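Local coordinates for sugar ABC transporter (Sugar-binding protein) (Bacillus halodurans, PDB 4YO7) that binds myo-inositol and, as the solute-binding component of a sugar ABC transporter, probably delivers its ligand to the membrane complex for uptake, at residues Gly49-Asn54 with Ser81-Asp86; Asn54-Leu59 with Ala132-Asp137; Thr60-Ala65 with Lys285-Thr290. All blocks are in the same frame, centred on the assembly; numbering follows the deposited sequence.

Interaction 1: residues Gly49-Asn54 with Ser81-Asp86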
ATOM      1  N   GLY A  49     -17.212  12.325   2.430  1.00  9.92           N
ATOM      2  CA  GLY A  49     -16.832  12.028   1.060  1.00  9.14           C
ATOM      3  C   GLY A  49     -15.519  11.266   1.055  1.00 10.05           C
ATOM      4  O   GLY A  49     -14.589  11.671   1.706  1.00  8.51           O
ATOM      5  N   VAL A  50     -15.466  10.166   0.313  1.00  8.71           N
ATOM      6  CA  VAL A  50     -14.270   9.337   0.220  1.00  9.66           C
ATOM      7  C   VAL A  50     -13.839   9.225  -1.228  1.00  8.32           C
ATOM      8  O   VAL A  50     -14.667   8.950  -2.092  1.00  9.26           O
ATOM      9  CB  VAL A  50     -14.547   7.942   0.767  1.00  8.48           C
ATOM     10  CG1 VAL A  50     -13.300   7.049   0.753  1.00  8.39           C
ATOM     11  CG2 VAL A  50     -15.082   8.071   2.168  1.00  8.99           C
ATOM     12  N   SER A  51     -12.557   9.445  -1.489  1.00  8.32           N
ATOM     13  CA  SER A  51     -11.997   9.204  -2.817  1.00  8.06           C
ATOM     14  C   SER A  51     -10.811   8.272  -2.698  1.00  7.91           C
ATOM     15  O   SER A  51      -9.755   8.677  -2.226  1.00 10.58           O
ATOM     16  CB  SER A  51     -11.580  10.507  -3.494  1.00  8.53           C
ATOM     17  OG  SER A  51     -10.949  10.258  -4.759  1.00 10.04           O
ATOM     18  N   ILE A  52     -11.007   7.025  -3.139  1.00  8.18           N
ATOM     19  CA  ILE A  52      -9.934   6.046  -3.122  1.00  9.56           C
ATOM     20  C   ILE A  52      -9.222   6.123  -4.474  1.00 11.25           C
ATOM     21  O   ILE A  52      -9.853   6.407  -5.474  1.00  8.97           O
ATOM     22  CB  ILE A  52     -10.468   4.629  -2.818  1.00 11.98           C
ATOM     23  CG1 ILE A  52      -9.331   3.689  -2.413  1.00 14.04           C
ATOM     24  CG2 ILE A  52     -11.287   4.061  -3.979  1.00 16.14           C
ATOM     25  CD1 ILE A  52      -9.811   2.445  -1.699  1.00 13.99           C
ATOM     26  N   SER A  53      -7.909   5.927  -4.504  1.00  8.51           N
ATOM     27  CA  SER A  53      -7.173   6.059  -5.771  1.00  8.18           C
ATOM     28  C   SER A  53      -7.671   5.108  -6.853  1.00 11.19           C
ATOM     29  O   SER A  53      -7.789   5.510  -8.003  1.00  9.94           O
ATOM     30  CB  SER A  53      -5.659   5.848  -5.565  1.00  9.33           C
ATOM     31  OG  SER A  53      -5.379   4.541  -5.123  1.00 10.43           O
ATOM     32  N   ASN A  54      -7.933   3.864  -6.475  1.00 10.21           N
ATOM     33  CA  ASN A  54      -8.408   2.831  -7.382  1.00  9.34           C
ATOM     34  C   ASN A  54      -8.671   1.591  -6.559  1.00 10.96           C
ATOM     35  O   ASN A  54      -8.314   1.552  -5.381  1.00 13.01           O
ATOM     36  CB  ASN A  54      -7.410   2.573  -8.536  1.00  9.69           C
ATOM     37  CG  ASN A  54      -6.202   1.735  -8.137  1.00 11.40           C
ATOM     38  OD1 ASN A  54      -5.538   1.959  -7.110  1.00 14.46           O
ATOM     39  ND2 ASN A  54      -5.888   0.783  -8.984  1.00  9.80           N
ATOM     40  N   SER A  81     -16.212   7.166  -3.637  1.00 10.32           N
ATOM     41  CA  SER A  81     -15.807   7.443  -5.007  1.00 12.77           C
ATOM     42  C   SER A  81     -14.454   6.814  -5.319  1.00 10.07           C
ATOM     43  O   SER A  81     -13.643   6.584  -4.428  1.00 12.54           O
ATOM     44  CB  SER A  81     -15.716   8.958  -5.251  1.00 14.83           C
ATOM     45  OG  SER A  81     -16.987   9.565  -5.034  1.00 20.70           O
ATOM     46  N   ASP A  82     -14.242   6.546  -6.598  1.00 11.75           N
ATOM     47  CA  ASP A  82     -13.062   5.853  -7.114  1.00  9.94           C
ATOM     48  C   ASP A  82     -12.428   6.749  -8.181  1.00  9.53           C
ATOM     49  O   ASP A  82     -13.069   7.075  -9.175  1.00 12.74           O
ATOM     50  CB  ASP A  82     -13.487   4.494  -7.702  1.00 14.00           C
ATOM     51  CG  ASP A  82     -12.364   3.728  -8.368  1.00 17.58           C
ATOM     52  OD1 ASP A  82     -11.191   4.151  -8.371  1.00 15.70           O
ATOM     53  OD2 ASP A  82     -12.684   2.634  -8.886  1.00 18.41           O
ATOM     54  N   ALA A  83     -11.186   7.157  -7.960  1.00  9.86           N
ATOM     55  CA  ALA A  83     -10.503   8.066  -8.880  1.00  9.57           C
ATOM     56  C   ALA A  83      -9.972   7.370 -10.126  1.00 11.24           C
ATOM     57  O   ALA A  83      -9.561   8.046 -11.058  1.00 12.19           O
ATOM     58  CB  ALA A  83      -9.366   8.771  -8.178  1.00 11.60           C
ATOM     59  N   GLN A  84      -9.969   6.036 -10.127  1.00 10.40           N
ATOM     60  CA  GLN A  84      -9.496   5.239 -11.277  1.00 12.56           C
ATOM     61  C   GLN A  84      -8.096   5.653 -11.738  1.00 11.59           C
ATOM     62  O   GLN A  84      -7.828   5.810 -12.940  1.00 12.13           O
ATOM     63  CB  GLN A  84     -10.502   5.342 -12.431  1.00 14.49           C
ATOM     64  CG  GLN A  84     -11.861   4.814 -12.037  1.00 14.17           C
ATOM     65  CD  GLN A  84     -12.921   4.992 -13.133  1.00 26.55           C
ATOM     66  OE1 GLN A  84     -13.288   6.107 -13.488  1.00 26.68           O
ATOM     67  NE2 GLN A  84     -13.397   3.894 -13.666  1.00 28.92           N
ATOM     68  N   ASN A  85      -7.226   5.868 -10.760  1.00 10.82           N
ATOM     69  CA  ASN A  85      -5.834   6.279 -10.976  1.00  9.33           C
ATOM     70  C   ASN A  85      -5.644   7.572 -11.746  1.00  9.45           C
ATOM     71  O   ASN A  85      -4.585   7.803 -12.319  1.00 10.48           O
ATOM     72  CB  ASN A  85      -5.079   5.160 -11.705  1.00  9.64           C
ATOM     73  CG  ASN A  85      -5.042   3.887 -10.908  1.00 13.46           C
ATOM     74  OD1 ASN A  85      -4.586   3.881  -9.763  1.00 12.33           O
ATOM     75  ND2 ASN A  85      -5.541   2.790 -11.492  1.00 13.50           N
ATOM     76  N   ASP A  86      -6.663   8.421 -11.732  1.00  9.67           N
ATOM     77  CA  ASP A  86      -6.675   9.670 -12.484  1.00 11.84           C
ATOM     78  C   ASP A  86      -6.720  10.864 -11.516  1.00 10.71           C
ATOM     79  O   ASP A  86      -7.705  11.057 -10.807  1.00 11.11           O
ATOM     80  CB  ASP A  86      -7.882   9.666 -13.423  1.00 15.60           C
ATOM     81  CG  ASP A  86      -7.945  10.879 -14.340  1.00 25.29           C
ATOM     82  OD1 ASP A  86      -7.548  11.982 -13.937  1.00 18.22           O
ATOM     83  OD2 ASP A  86      -8.442  10.730 -15.473  1.00 35.46           O
TER
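The amides of Asn54 and Asn85 meet obliquely where the two segments leave the sheet, their planes 54° apart, with Asn85 OD1 lying 3.3 Å from Asn54 CB. The other flat group is the carboxylate of Asp82. Gln84 N reaches Asp82 OD1 at 2.9 Å from above the carboxylate plane, 50° out of it, making an Asx turn. Asn54 CA packs against Asp82 OD1 at 3.2 Å. Asp82 CG stands anti to its backbone N (chi1 175°), which brings OD1 to the Gln84 N-H and to Asn54 CA.

Behind these groups the backbones pair in parallel. Ser81 N donates to Val50 O at 2.8 Å, and Ile52 N returns the bond to Ser81 O at 3.0 Å. Ala83 N then meets Ile52 O almost head-on at 2.9 Å. Pairing outlasts the strands, because Asn85 N still binds Ser53 O at 2.8 Å. Gln84 and Asn85, both with positive phi, form the centre of a type I' turn, a conformation that asparagine tolerates well.

Ile52 and Asp82 share one face of the sheet, where branched, apolar Ile52 packs against Met62 and Gln63 of helix 57-70. Ser51 and Ser81 occupy the opposite face; small serines leave room there for helix 87-100, whose Gln90 and Gln93 bind Ser51 OG. Asp86 OD1 caps that helix by accepting from Gln89 N. Strand 76-82 is the outermost of its sheet, and its pairing with strand 46-52 completes a beta-alpha-beta crossover through helix 57-70, the opening unit of a periplasmic binding protein lobe.

Interaction 2: residues Asn54-Leu59 with Ala132-Asp137. With INS (1,2,3,4,5,6-hexahydroxy-cyclohexane), chain F.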
ATOM      1  N   ASN A  54      -7.933   3.864  -6.475  1.00 10.21           N
ATOM      2  CA  ASN A  54      -8.408   2.831  -7.382  1.00  9.34           C
ATOM      3  C   ASN A  54      -8.671   1.591  -6.559  1.00 10.96           C
ATOM      4  O   ASN A  54      -8.314   1.552  -5.381  1.00 13.01           O
ATOM      5  CB  ASN A  54      -7.410   2.573  -8.536  1.00  9.69           C
ATOM      6  CG  ASN A  54      -6.202   1.735  -8.137  1.00 11.40           C
ATOM      7  OD1 ASN A  54      -5.538   1.959  -7.110  1.00 14.46           O
ATOM      8  ND2 ASN A  54      -5.888   0.783  -8.984  1.00  9.80           N
ATOM      9  N   LEU A  55      -9.323   0.601  -7.163  1.00 10.60           N
ATOM     10  CA  LEU A  55      -9.657  -0.640  -6.470  1.00 12.95           C
ATOM     11  C   LEU A  55      -8.720  -1.770  -6.883  1.00 15.09           C
ATOM     12  O   LEU A  55      -9.129  -2.761  -7.489  1.00 16.49           O
ATOM     13  CB  LEU A  55     -11.123  -0.997  -6.723  1.00 14.70           C
ATOM     14  CG  LEU A  55     -12.072   0.044  -6.111  1.00 20.45           C
ATOM     15  CD1 LEU A  55     -13.495  -0.246  -6.568  1.00 24.29           C
ATOM     16  CD2 LEU A  55     -12.011   0.071  -4.602  1.00 20.71           C
ATOM     17  N   ASP A  56      -7.452  -1.630  -6.529  1.00 11.36           N
ATOM     18  CA  ASP A  56      -6.489  -2.679  -6.827  1.00 12.20           C
ATOM     19  C   ASP A  56      -6.579  -3.801  -5.777  1.00 14.77           C
ATOM     20  O   ASP A  56      -7.470  -3.773  -4.916  1.00 13.56           O
ATOM     21  CB  ASP A  56      -5.073  -2.091  -6.967  1.00 10.15           C
ATOM     22  CG  ASP A  56      -4.548  -1.405  -5.704  1.00 11.22           C
ATOM     23  OD1 ASP A  56      -4.825  -1.874  -4.588  1.00 12.34           O
ATOM     24  OD2 ASP A  56      -3.786  -0.402  -5.839  1.00 10.67           O
ATOM     25  N   GLU A  57      -5.714  -4.809  -5.885  1.00 12.40           N
ATOM     26  CA  GLU A  57      -5.871  -6.017  -5.073  1.00 12.45           C
ATOM     27  C   GLU A  57      -5.940  -5.677  -3.579  1.00 16.91           C
ATOM     28  O   GLU A  57      -6.870  -6.072  -2.887  1.00 17.36           O
ATOM     29  CB  GLU A  57      -4.740  -7.012  -5.345  1.00 12.12           C
ATOM     30  CG  GLU A  57      -4.939  -8.403  -4.705  1.00 17.78           C
ATOM     31  CD  GLU A  57      -5.887  -9.313  -5.475  1.00 26.39           C
ATOM     32  OE1 GLU A  57      -6.324  -8.951  -6.592  1.00 23.42           O
ATOM     33  OE2 GLU A  57      -6.184 -10.412  -4.961  1.00 27.86           O
ATOM     34  N   PHE A  58      -4.972  -4.930  -3.085  1.00 12.02           N
ATOM     35  CA  PHE A  58      -4.941  -4.582  -1.673  1.00 10.51           C
ATOM     36  C   PHE A  58      -6.012  -3.553  -1.309  1.00 10.84           C
ATOM     37  O   PHE A  58      -6.717  -3.700  -0.290  1.00 11.15           O
ATOM     38  CB  PHE A  58      -3.551  -4.078  -1.289  1.00 10.10           C
ATOM     39  CG  PHE A  58      -3.464  -3.561   0.117  1.00 10.49           C
ATOM     40  CD1 PHE A  58      -3.212  -4.434   1.171  1.00 14.12           C
ATOM     41  CD2 PHE A  58      -3.668  -2.227   0.401  1.00 12.73           C
ATOM     42  CE1 PHE A  58      -3.137  -3.969   2.476  1.00 13.73           C
ATOM     43  CE2 PHE A  58      -3.599  -1.764   1.723  1.00 14.57           C
ATOM     44  CZ  PHE A  58      -3.331  -2.647   2.743  1.00 13.86           C
ATOM     45  N   LEU A  59      -6.177  -2.519  -2.135  1.00 11.40           N
ATOM     46  CA  LEU A  59      -7.059  -1.428  -1.760  1.00  9.67           C
ATOM     47  C   LEU A  59      -8.522  -1.862  -1.772  1.00 11.37           C
ATOM     48  O   LEU A  59      -9.358  -1.265  -1.096  1.00 12.55           O
ATOM     49  CB  LEU A  59      -6.834  -0.213  -2.654  1.00  9.26           C
ATOM     50  CG  LEU A  59      -5.567   0.580  -2.337  1.00  9.08           C
ATOM     51  CD1 LEU A  59      -5.405   1.664  -3.371  1.00  8.86           C
ATOM     52  CD2 LEU A  59      -5.541   1.176  -0.894  1.00 11.07           C
ATOM     53  N   ALA A 132      -5.567   8.436   3.850  1.00  8.48           N
ATOM     54  CA  ALA A 132      -5.482   7.017   4.103  1.00  7.31           C
ATOM     55  C   ALA A 132      -4.487   6.325   3.174  1.00  6.96           C
ATOM     56  O   ALA A 132      -4.520   6.534   1.958  1.00  7.77           O
ATOM     57  CB  ALA A 132      -6.851   6.374   3.952  1.00  7.78           C
ATOM     58  N   ASN A 133      -3.618   5.520   3.806  1.00  6.30           N
ATOM     59  CA  ASN A 133      -2.747   4.526   3.198  1.00  7.59           C
ATOM     60  C   ASN A 133      -1.576   5.026   2.348  1.00  8.25           C
ATOM     61  O   ASN A 133      -0.512   4.440   2.409  1.00  8.63           O
ATOM     62  CB  ASN A 133      -3.608   3.553   2.387  1.00  9.08           C
ATOM     63  CG  ASN A 133      -2.792   2.657   1.485  1.00  7.56           C
ATOM     64  OD1 ASN A 133      -2.596   2.978   0.318  1.00  7.84           O
ATOM     65  ND2 ASN A 133      -2.341   1.523   2.002  1.00  8.53           N
ATOM     66  N   ARG A 134      -1.758   6.085   1.568  1.00  7.12           N
ATOM     67  CA  ARG A 134      -0.648   6.688   0.818  1.00  6.87           C
ATOM     68  C   ARG A 134      -0.300   8.060   1.371  1.00  8.50           C
ATOM     69  O   ARG A 134      -1.131   8.957   1.396  1.00  8.43           O
ATOM     70  CB  ARG A 134      -0.988   6.804  -0.663  1.00  6.01           C
ATOM     71  CG  ARG A 134      -1.270   5.506  -1.333  1.00  6.46           C
ATOM     72  CD  ARG A 134      -1.720   5.758  -2.739  1.00  8.31           C
ATOM     73  NE  ARG A 134      -1.925   4.549  -3.526  1.00  8.26           N
ATOM     74  CZ  ARG A 134      -2.222   4.561  -4.825  1.00  7.46           C
ATOM     75  NH1 ARG A 134      -2.373   5.717  -5.479  1.00  8.26           N
ATOM     76  NH2 ARG A 134      -2.355   3.425  -5.478  1.00 10.23           N
ATOM     77  N   THR A 135       0.953   8.230   1.751  1.00  5.92           N
ATOM     78  CA  THR A 135       1.430   9.496   2.263  1.00  9.52           C
ATOM     79  C   THR A 135       2.171  10.245   1.148  1.00  9.84           C
ATOM     80  O   THR A 135       2.306   9.769   0.018  1.00  8.94           O
ATOM     81  CB  THR A 135       2.324   9.281   3.519  1.00  8.52           C
ATOM     82  OG1 THR A 135       2.528  10.535   4.184  1.00  9.85           O
ATOM     83  CG2 THR A 135       3.679   8.636   3.202  1.00 11.03           C
ATOM     84  N   PHE A 136       2.643  11.430   1.486  1.00  7.49           N
ATOM     85  CA  PHE A 136       3.279  12.324   0.539  1.00  9.53           C
ATOM     86  C   PHE A 136       3.967  13.403   1.328  1.00  6.40           C
ATOM     87  O   PHE A 136       3.616  13.640   2.492  1.00  8.50           O
ATOM     88  CB  PHE A 136       2.260  12.943  -0.400  1.00  8.80           C
ATOM     89  CG  PHE A 136       1.135  13.630   0.310  1.00  7.14           C
ATOM     90  CD1 PHE A 136       0.054  12.915   0.774  1.00 10.85           C
ATOM     91  CD2 PHE A 136       1.142  15.004   0.484  1.00  9.09           C
ATOM     92  CE1 PHE A 136      -0.981  13.558   1.406  1.00  9.78           C
ATOM     93  CE2 PHE A 136       0.093  15.636   1.140  1.00 11.88           C
ATOM     94  CZ  PHE A 136      -0.955  14.911   1.585  1.00 10.88           C
ATOM     95  N   ASP A 137       4.954  14.057   0.707  1.00  8.40           N
ATOM     96  CA  ASP A 137       5.587  15.212   1.315  1.00 12.29           C
ATOM     97  C   ASP A 137       4.571  16.327   1.440  1.00 14.03           C
ATOM     98  O   ASP A 137       4.035  16.811   0.432  1.00 13.68           O
ATOM     99  CB  ASP A 137       6.795  15.676   0.494  1.00 11.87           C
ATOM    100  CG  ASP A 137       7.967  14.723   0.561  1.00 23.04           C
ATOM    101  OD1 ASP A 137       7.958  13.744   1.333  1.00 21.46           O
ATOM    102  OD2 ASP A 137       8.939  14.980  -0.172  1.00 30.67           O
TER
HETATM  103  C1  INS F 405      -1.150   0.401  -3.458  1.00  7.14           C
HETATM  104  C2  INS F 405      -1.243  -1.108  -3.657  1.00  7.73           C
HETATM  105  C3  INS F 405      -0.066  -1.773  -2.943  1.00  7.59           C
HETATM  106  C4  INS F 405      -0.070  -1.452  -1.444  1.00  7.38           C
HETATM  107  C5  INS F 405      -0.026   0.078  -1.254  1.00  6.72           C
HETATM  108  C6  INS F 405      -1.197   0.730  -1.975  1.00  7.07           C
HETATM  109  O1  INS F 405      -2.268   1.070  -4.103  1.00  8.46           O
HETATM  110  O2  INS F 405      -2.468  -1.550  -3.076  1.00  9.50           O
HETATM  111  O3  INS F 405      -0.200  -3.207  -3.169  1.00  9.03           O
HETATM  112  O4  INS F 405       1.105  -1.999  -0.827  1.00  7.59           O
HETATM  113  O5  INS F 405      -0.151   0.360   0.151  1.00  6.97           O
HETATM  114  O6  INS F 405      -1.064   2.197  -1.822  1.00  7.20           O
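Phe58 and Leu59 close tightly on Asn133: Phe58 CE2 lies 3.5 Å from Asn133 ND2, ring and amide planes 30° apart, while Leu59 CD2 sits 3.7 Å from Asn133 OD1. This buried, partly apolar wall probably helps to keep the amide turned toward the inositol, which takes a bond from Asn133 ND2 at O5 and gives one from O6 to Asn133 OD1 (2.7 Å).

Direct contact is looser toward the partly exposed Asn54 and Asp56: Asp56 OD2 and Arg134 NH2 stay 4.1 Å apart, too far for a salt bridge. Inositol O1 bridges them, giving a bond to Asp56 OD2 and taking one in the guanidinium plane from Arg134 NH2, both 2.7 Å. The extended Arg134 also gives NE to O6. With Asp56 CG between the backbone N and the carbonyl carbon (chi1 61°), OD1 both accepts from inositol O2 and caps the helix through Leu59 N, 2.9 Å away. An alanine in place of Asp56 would probably leave O1 and O2 without their acceptors and Leu59 N without its cap.

The start of helix 57-70 thus faces the loop after strand 129-132 across the ligand, with helix 284-299 alongside, its Ala284 and Gln287 against Phe58.

Interaction 3: residues Thr60-Ala65 with Lys285-Thr290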
ATOM      1  N   THR A  60      -8.834  -2.922  -2.502  1.00 10.65           N
ATOM      2  CA  THR A  60     -10.198  -3.428  -2.482  1.00 11.21           C
ATOM      3  C   THR A  60     -10.562  -3.904  -1.085  1.00 12.75           C
ATOM      4  O   THR A  60     -11.675  -3.667  -0.611  1.00 13.95           O
ATOM      5  CB  THR A  60     -10.404  -4.552  -3.512  1.00 15.82           C
ATOM      6  OG1 THR A  60     -10.244  -3.998  -4.817  1.00 18.01           O
ATOM      7  CG2 THR A  60     -11.814  -5.156  -3.406  1.00 20.51           C
ATOM      8  N   TYR A  61      -9.621  -4.553  -0.404  1.00 12.15           N
ATOM      9  CA  TYR A  61      -9.874  -4.985   0.966  1.00 12.05           C
ATOM     10  C   TYR A  61     -10.057  -3.767   1.875  1.00 11.86           C
ATOM     11  O   TYR A  61     -10.887  -3.775   2.785  1.00 13.60           O
ATOM     12  CB  TYR A  61      -8.740  -5.861   1.482  1.00 12.02           C
ATOM     13  CG  TYR A  61      -8.625  -7.189   0.773  1.00 12.61           C
ATOM     14  CD1 TYR A  61      -9.474  -8.240   1.083  1.00 18.06           C
ATOM     15  CD2 TYR A  61      -7.678  -7.387  -0.214  1.00 13.54           C
ATOM     16  CE1 TYR A  61      -9.377  -9.450   0.424  1.00 22.15           C
ATOM     17  CE2 TYR A  61      -7.572  -8.590  -0.874  1.00 20.83           C
ATOM     18  CZ  TYR A  61      -8.425  -9.621  -0.548  1.00 22.34           C
ATOM     19  OH  TYR A  61      -8.332 -10.838  -1.200  1.00 19.90           O
HETATM   20  N   MSE A  62      -9.292  -2.714   1.616  1.00 10.71           N
HETATM   21  CA  MSE A  62      -9.393  -1.523   2.456  1.00 10.31           C
HETATM   22  C   MSE A  62     -10.747  -0.865   2.262  1.00 14.18           C
HETATM   23  O   MSE A  62     -11.406  -0.502   3.229  1.00 12.59           O
HETATM   24  CB  MSE A  62      -8.280  -0.517   2.158  1.00  9.67           C
HETATM   25  CG  MSE A  62      -8.242   0.575   3.240  1.00  9.38           C
HETATM   26 SE   MSE A  62      -6.916   1.950   2.796  1.00 21.03          SE
HETATM   27  CE  MSE A  62      -7.974   3.013   1.546  1.00  9.95           C
ATOM     28  N   GLN A  63     -11.176  -0.741   1.011  1.00 10.51           N
ATOM     29  CA  GLN A  63     -12.480  -0.142   0.694  1.00 12.85           C
ATOM     30  C   GLN A  63     -13.636  -0.947   1.293  1.00 12.89           C
ATOM     31  O   GLN A  63     -14.574  -0.367   1.827  1.00 13.11           O
ATOM     32  CB  GLN A  63     -12.656  -0.033  -0.813  1.00 12.44           C
ATOM     33  CG  GLN A  63     -14.068   0.405  -1.312  1.00 19.85           C
ATOM     34  CD  GLN A  63     -14.085   1.828  -1.809  1.00 19.14           C
ATOM     35  OE1 GLN A  63     -13.361   2.680  -1.315  1.00 32.04           O
ATOM     36  NE2 GLN A  63     -14.881   2.073  -2.838  1.00 22.40           N
ATOM     37  N   ASP A  64     -13.562  -2.276   1.217  1.00 14.47           N
ATOM     38  CA  ASP A  64     -14.610  -3.121   1.810  1.00 15.27           C
ATOM     39  C   ASP A  64     -14.671  -2.898   3.321  1.00 15.41           C
ATOM     40  O   ASP A  64     -15.763  -2.877   3.919  1.00 14.64           O
ATOM     41  CB  ASP A  64     -14.365  -4.609   1.516  1.00 17.34           C
ATOM     42  CG  ASP A  64     -14.626  -4.981   0.056  1.00 34.12           C
ATOM     43  OD1 ASP A  64     -15.232  -4.175  -0.683  1.00 36.57           O
ATOM     44  OD2 ASP A  64     -14.238  -6.101  -0.344  1.00 34.40           O
ATOM     45  N   ALA A  65     -13.506  -2.720   3.938  1.00 12.45           N
ATOM     46  CA  ALA A  65     -13.451  -2.462   5.379  1.00 16.27           C
ATOM     47  C   ALA A  65     -14.033  -1.079   5.720  1.00 12.97           C
ATOM     48  O   ALA A  65     -14.696  -0.934   6.758  1.00 12.29           O
ATOM     49  CB  ALA A  65     -12.030  -2.575   5.896  1.00 13.05           C
ATOM     50  N   LYS A 285      -7.749  -3.915   6.608  1.00 12.02           N
ATOM     51  CA  LYS A 285      -8.970  -3.776   7.388  1.00 16.70           C
ATOM     52  C   LYS A 285      -8.810  -2.690   8.443  1.00 15.58           C
ATOM     53  O   LYS A 285      -9.680  -1.837   8.599  1.00 16.27           O
ATOM     54  CB  LYS A 285      -9.361  -5.101   8.040  1.00 21.90           C
ATOM     55  CG  LYS A 285     -10.652  -5.013   8.858  1.00 36.22           C
ATOM     56  CD  LYS A 285     -11.455  -6.320   8.821  1.00 48.74           C
ATOM     57  CE  LYS A 285     -12.897  -6.106   9.296  1.00 54.30           C
ATOM     58  NZ  LYS A 285     -13.774  -5.467   8.247  1.00 50.63           N
ATOM     59  N   GLY A 286      -7.689  -2.711   9.148  1.00 15.37           N
ATOM     60  CA  GLY A 286      -7.380  -1.691  10.134  1.00 13.67           C
ATOM     61  C   GLY A 286      -7.305  -0.290   9.550  1.00 11.39           C
ATOM     62  O   GLY A 286      -7.878   0.653  10.092  1.00 13.27           O
ATOM     63  N   GLN A 287      -6.605  -0.144   8.433  1.00 10.96           N
ATOM     64  CA  GLN A 287      -6.545   1.149   7.777  1.00  7.99           C
ATOM     65  C   GLN A 287      -7.916   1.651   7.355  1.00  9.36           C
ATOM     66  O   GLN A 287      -8.250   2.814   7.590  1.00  9.16           O
ATOM     67  CB  GLN A 287      -5.607   1.097   6.569  1.00  8.50           C
ATOM     68  CG  GLN A 287      -4.148   0.890   6.968  1.00  9.35           C
ATOM     69  CD  GLN A 287      -3.223   0.838   5.775  1.00 10.12           C
ATOM     70  OE1 GLN A 287      -3.635   1.068   4.644  1.00 11.54           O
ATOM     71  NE2 GLN A 287      -1.978   0.514   6.025  1.00 10.43           N
ATOM     72  N   GLY A 288      -8.726   0.784   6.742  1.00 12.40           N
ATOM     73  CA  GLY A 288     -10.031   1.211   6.279  1.00  9.52           C
ATOM     74  C   GLY A 288     -10.987   1.556   7.412  1.00  8.47           C
ATOM     75  O   GLY A 288     -11.585   2.633   7.402  1.00  9.80           O
ATOM     76  N   ALA A 289     -11.109   0.681   8.413  1.00  9.46           N
ATOM     77  CA  ALA A 289     -12.005   0.936   9.547  1.00 12.59           C
ATOM     78  C   ALA A 289     -11.558   2.149  10.326  1.00 12.83           C
ATOM     79  O   ALA A 289     -12.374   2.992  10.698  1.00 11.75           O
ATOM     80  CB  ALA A 289     -12.076  -0.263  10.469  1.00 14.23           C
ATOM     81  N   THR A 290     -10.254   2.266  10.544  1.00 11.22           N
ATOM     82  CA  THR A 290      -9.753   3.386  11.331  1.00 11.58           C
ATOM     83  C   THR A 290      -9.925   4.716  10.602  1.00  9.25           C
ATOM     84  O   THR A 290     -10.256   5.737  11.236  1.00  9.96           O
ATOM     85  CB  THR A 290      -8.274   3.176  11.727  1.00 12.83           C
ATOM     86  OG1 THR A 290      -8.147   1.954  12.467  1.00 14.24           O
ATOM     87  CG2 THR A 290      -7.793   4.298  12.616  1.00 12.23           C
TER
HETATM   88  O   HOH W   1     -14.369  -2.762   8.846  1.00 19.65           O
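Helix segments 60-65 and 285-290 run in roughly the same direction, crossing at -38° with axes only 7.3 Å apart, and Met62 CA comes within 4.7 Å of Gly288 CA. Such closeness rests on small residues. At Gly288 a CB would point into the neighbouring helix and run into Met62 O, so its absence lets the backbones meet. One turn after Met62, Ala65 points its methyl CB at the partner helix and touches Lys285 CA, a turn before Gly288, at 3.6 Å.

Met62, present as selenomethionine, runs alongside this seam. With CG anti to the backbone N (chi1 -168°), CG lies 3.5 Å from Gly288 N; the chain, straight through chi2, carries SE to 3.9 Å from Gln287 OE1, crossing Gln287 at about a right angle, and the bend at chi3 turns only the end methyl. A long, flexible apolar chain suits this buried groove. The amide of Gln287 is engaged beyond the helix pair, accepting from Asn133 ND2 and donating to Gln282 OE1, which ties the helix to the ligand pocket.

On the exposed side the bent chain of Lys285 curls back over Ala65. Its NZ donates to a water that in turn donates to Ala65 O, each bond 2.8 Å, bridging the helices. Within its own helix, Thr290 OG1 binds Gly286 O at 2.7 Å, on the opposite face of that carbonyl from Thr290 N. Glycine and alanine at a close crossing are characteristic of tight helix-helix packing, which here joins the first and a late helix on one lobe of the periplasmic binding protein fold.

How the interactions relate
From the N terminus, strand 46-52 leads through Asn54 into helix 57-70, so the first segments of the three contacts follow one another almost without a break. Their partners lie successively further on: interaction 1 closes the short loop to residues 81-86, interaction 2 the longer one to 132-137, and interaction 3 the longest to 285-290. The three therefore cross pairwise rather than nest. Together they tie the edge of the six-stranded sheet, the inositol pocket and a late helix to one short run of chain. Interactions 1 and 2 share Asn54 and meet where Ser53 packs on Arg134, while interactions 2 and 3 join where Asn133 CB packs on the selenium of Met62.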